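Local coordinates for protein exotoxin 3 (Staphylococcus aureus, PDB 2Z8L) that binds the sialylated glycan sialyl Lewis X and belongs to the staphylococcal superantigen-like toxins, built from an OB fold and a beta-grasp domain, at residues Q60-D65 and F93-V98. Residues are numbered along the deposited sequence; the frame is centred on the assembly and turned at random.
Unlike the reference sequence in segment 93-98: Phe93 (reference Tyr).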
loop_
_atom_site.group_PDB
_atom_site.type_symbol
_atom_site.label_atom_id
_atom_site.label_comp_id
_atom_site.label_asym_id
_atom_site.label_seq_id
_atom_site.Cartn_x
_atom_site.Cartn_y
_atom_site.Cartn_z
ATOM N N GLN A 60 -5.343 -0.364 12.497
ATOM C CA GLN A 60 -4.327 0.186 13.372
ATOM C C GLN A 60 -3.593 1.293 12.653
ATOM O O GLN A 60 -3.223 1.124 11.458
ATOM C CB GLN A 60 -3.346 -0.877 13.815
ATOM C CG GLN A 60 -2.447 -0.335 14.922
ATOM C CD GLN A 60 -1.563 -1.366 15.550
ATOM O OE1 GLN A 60 -1.668 -2.556 15.253
ATOM N NE2 GLN A 60 -0.652 -0.914 16.393
ATOM N N ILE A 61 -3.392 2.411 13.344
ATOM C CA ILE A 61 -2.762 3.620 12.791
ATOM C C ILE A 61 -1.357 3.768 13.352
ATOM O O ILE A 61 -1.125 3.519 14.555
ATOM C CB ILE A 61 -3.567 4.872 13.203
ATOM C CG1 ILE A 61 -5.039 4.706 12.841
ATOM C CG2 ILE A 61 -2.978 6.099 12.577
ATOM C CD1 ILE A 61 -5.223 4.395 11.404
ATOM N N PHE A 62 -0.407 4.190 12.509
ATOM C CA PHE A 62 0.985 4.247 12.876
ATOM C C PHE A 62 1.587 5.599 12.525
ATOM O O PHE A 62 1.039 6.374 11.715
ATOM C CB PHE A 62 1.773 3.190 12.104
ATOM C CG PHE A 62 1.350 1.775 12.364
ATOM C CD1 PHE A 62 0.410 1.150 11.584
ATOM C CD2 PHE A 62 1.877 1.094 13.450
ATOM C CE1 PHE A 62 0.027 -0.161 11.848
ATOM C CE2 PHE A 62 1.516 -0.232 13.701
ATOM C CZ PHE A 62 0.629 -0.847 12.892
ATOM N N GLY A 63 2.707 5.898 13.151
ATOM C CA GLY A 63 3.532 6.997 12.723
ATOM C C GLY A 63 2.915 8.329 13.001
ATOM O O GLY A 63 2.100 8.487 13.901
ATOM N N LYS A 64 3.299 9.329 12.242
ATOM C CA LYS A 64 2.713 10.644 12.502
ATOM C C LYS A 64 1.249 10.766 12.010
ATOM O O LYS A 64 0.581 11.755 12.308
ATOM C CB LYS A 64 3.651 11.771 12.043
ATOM C CG LYS A 64 3.957 11.801 10.558
ATOM C CD LYS A 64 5.369 12.278 10.272
ATOM C CE LYS A 64 5.802 13.426 11.189
ATOM N NZ LYS A 64 6.983 14.161 10.662
ATOM N N ASP A 65 0.719 9.736 11.322
ATOM C CA ASP A 65 -0.745 9.672 11.033
ATOM C C ASP A 65 -1.553 9.630 12.335
ATOM O O ASP A 65 -2.747 9.901 12.340
ATOM C CB ASP A 65 -1.099 8.437 10.159
ATOM C CG ASP A 65 -2.432 8.601 9.344
ATOM O OD1 ASP A 65 -2.663 9.709 8.765
ATOM O OD2 ASP A 65 -3.230 7.598 9.249
ATOM N N PHE A 93 -9.248 -7.027 10.918
ATOM C CA PHE A 93 -8.156 -6.158 11.379
ATOM C C PHE A 93 -7.180 -5.952 10.249
ATOM O O PHE A 93 -6.813 -6.895 9.583
ATOM C CB PHE A 93 -7.419 -6.770 12.562
ATOM C CG PHE A 93 -8.340 -7.074 13.703
ATOM C CD1 PHE A 93 -8.629 -6.108 14.647
ATOM C CD2 PHE A 93 -9.025 -8.272 13.752
ATOM C CE1 PHE A 93 -9.527 -6.349 15.672
ATOM C CE2 PHE A 93 -9.918 -8.519 14.759
ATOM C CZ PHE A 93 -10.175 -7.549 15.728
ATOM N N SER A 94 -6.758 -4.712 10.080
ATOM C CA SER A 94 -5.802 -4.363 9.054
ATOM C C SER A 94 -4.940 -3.212 9.557
ATOM O O SER A 94 -5.322 -2.501 10.503
ATOM C CB SER A 94 -6.567 -3.973 7.757
ATOM O OG SER A 94 -5.720 -3.603 6.672
ATOM N N TYR A 95 -3.754 -3.072 8.968
ATOM C CA TYR A 95 -2.752 -2.076 9.363
ATOM C C TYR A 95 -2.675 -0.928 8.386
ATOM O O TYR A 95 -2.402 -1.131 7.207
ATOM C CB TYR A 95 -1.342 -2.693 9.384
ATOM C CG TYR A 95 -1.126 -3.838 10.282
ATOM C CD1 TYR A 95 -1.679 -3.872 11.545
ATOM C CD2 TYR A 95 -0.259 -4.866 9.906
ATOM C CE1 TYR A 95 -1.449 -4.932 12.398
ATOM C CE2 TYR A 95 -0.032 -5.914 10.747
ATOM C CZ TYR A 95 -0.624 -5.937 12.000
ATOM O OH TYR A 95 -0.409 -6.993 12.877
ATOM N N GLY A 96 -2.866 0.289 8.876
ATOM C CA GLY A 96 -2.637 1.490 8.125
ATOM C C GLY A 96 -3.500 1.592 6.873
ATOM O O GLY A 96 -4.670 1.227 6.924
ATOM N N GLY A 97 -2.965 2.224 5.844
ATOM C CA GLY A 97 -3.649 2.361 4.559
ATOM C C GLY A 97 -4.769 3.371 4.503
ATOM O O GLY A 97 -5.590 3.307 3.582
ATOM N N VAL A 98 -4.838 4.321 5.442
ATOM C CA VAL A 98 -5.889 5.361 5.500
ATOM C C VAL A 98 -5.414 6.622 4.762
ATOM O O VAL A 98 -4.303 7.127 5.004
ATOM C CB VAL A 98 -6.279 5.697 6.953
ATOM C CG1 VAL A 98 -7.348 6.765 6.968
ATOM C CG2 VAL A 98 -6.707 4.404 7.707
HETATM O O HOH W 1 -3.143 4.977 8.280
HETATM O O HOH W 2 -3.918 9.537 6.520
#
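In both Phe62 and Tyr95, CG lies anti to the carbonyl carbon (chi1 -61° and -59°), and these torsions bring the two rings together as an offset edge-to-face pair. Their planes stand at 79° with centroids 5.8 Å apart; the edge of Phe62 is turned to the face of Tyr95, and Phe62 CE1 comes 3.8 Å from Tyr95 CB. Gln60 reaches the same tyrosine from its own strand: CG anti to the backbone N and an extended chain lay it alongside Tyr95, pointing the same way, with OE1 3.7 Å from Tyr95 CE1. That approach is oblique to the ring, a contact rather than a hydrogen bond.

Beneath these side chains the backbones pair in parallel, Gln60 bridging Tyr95. Gln60 uses both its polar backbone atoms: its N donates to Ser94 O at 2.9 Å, and its O accepts from Gly96 N at 2.7 Å. Gly96 has positive phi, a conformation that favours glycine.

Past the bridge the chains part. Ile61 CD1 still meets Val98 CG2 at 4.0 Å, the side chains crossing at about a right angle, whereas Asp65, the last residue of the type II' turn that begins at Phe62, connects through water. One water donates to Asp65 OD1 and to Val98 O (2.9 Å); another donates to Asp65 OD2 but accepts only weakly from Val98 N.

The pairing joins strands 55-61 and 92-100 within the OB-fold domain. Strand 45-52 flanks the former and strand 77-81 the latter, while Val98 packs against Leu48 and Leu77. Beyond the sheet, the Phe62 ring meets that of the glycan-pocket residue His189, and Lys142, in helix 141-155, hydrogen-bonds Tyr95 O.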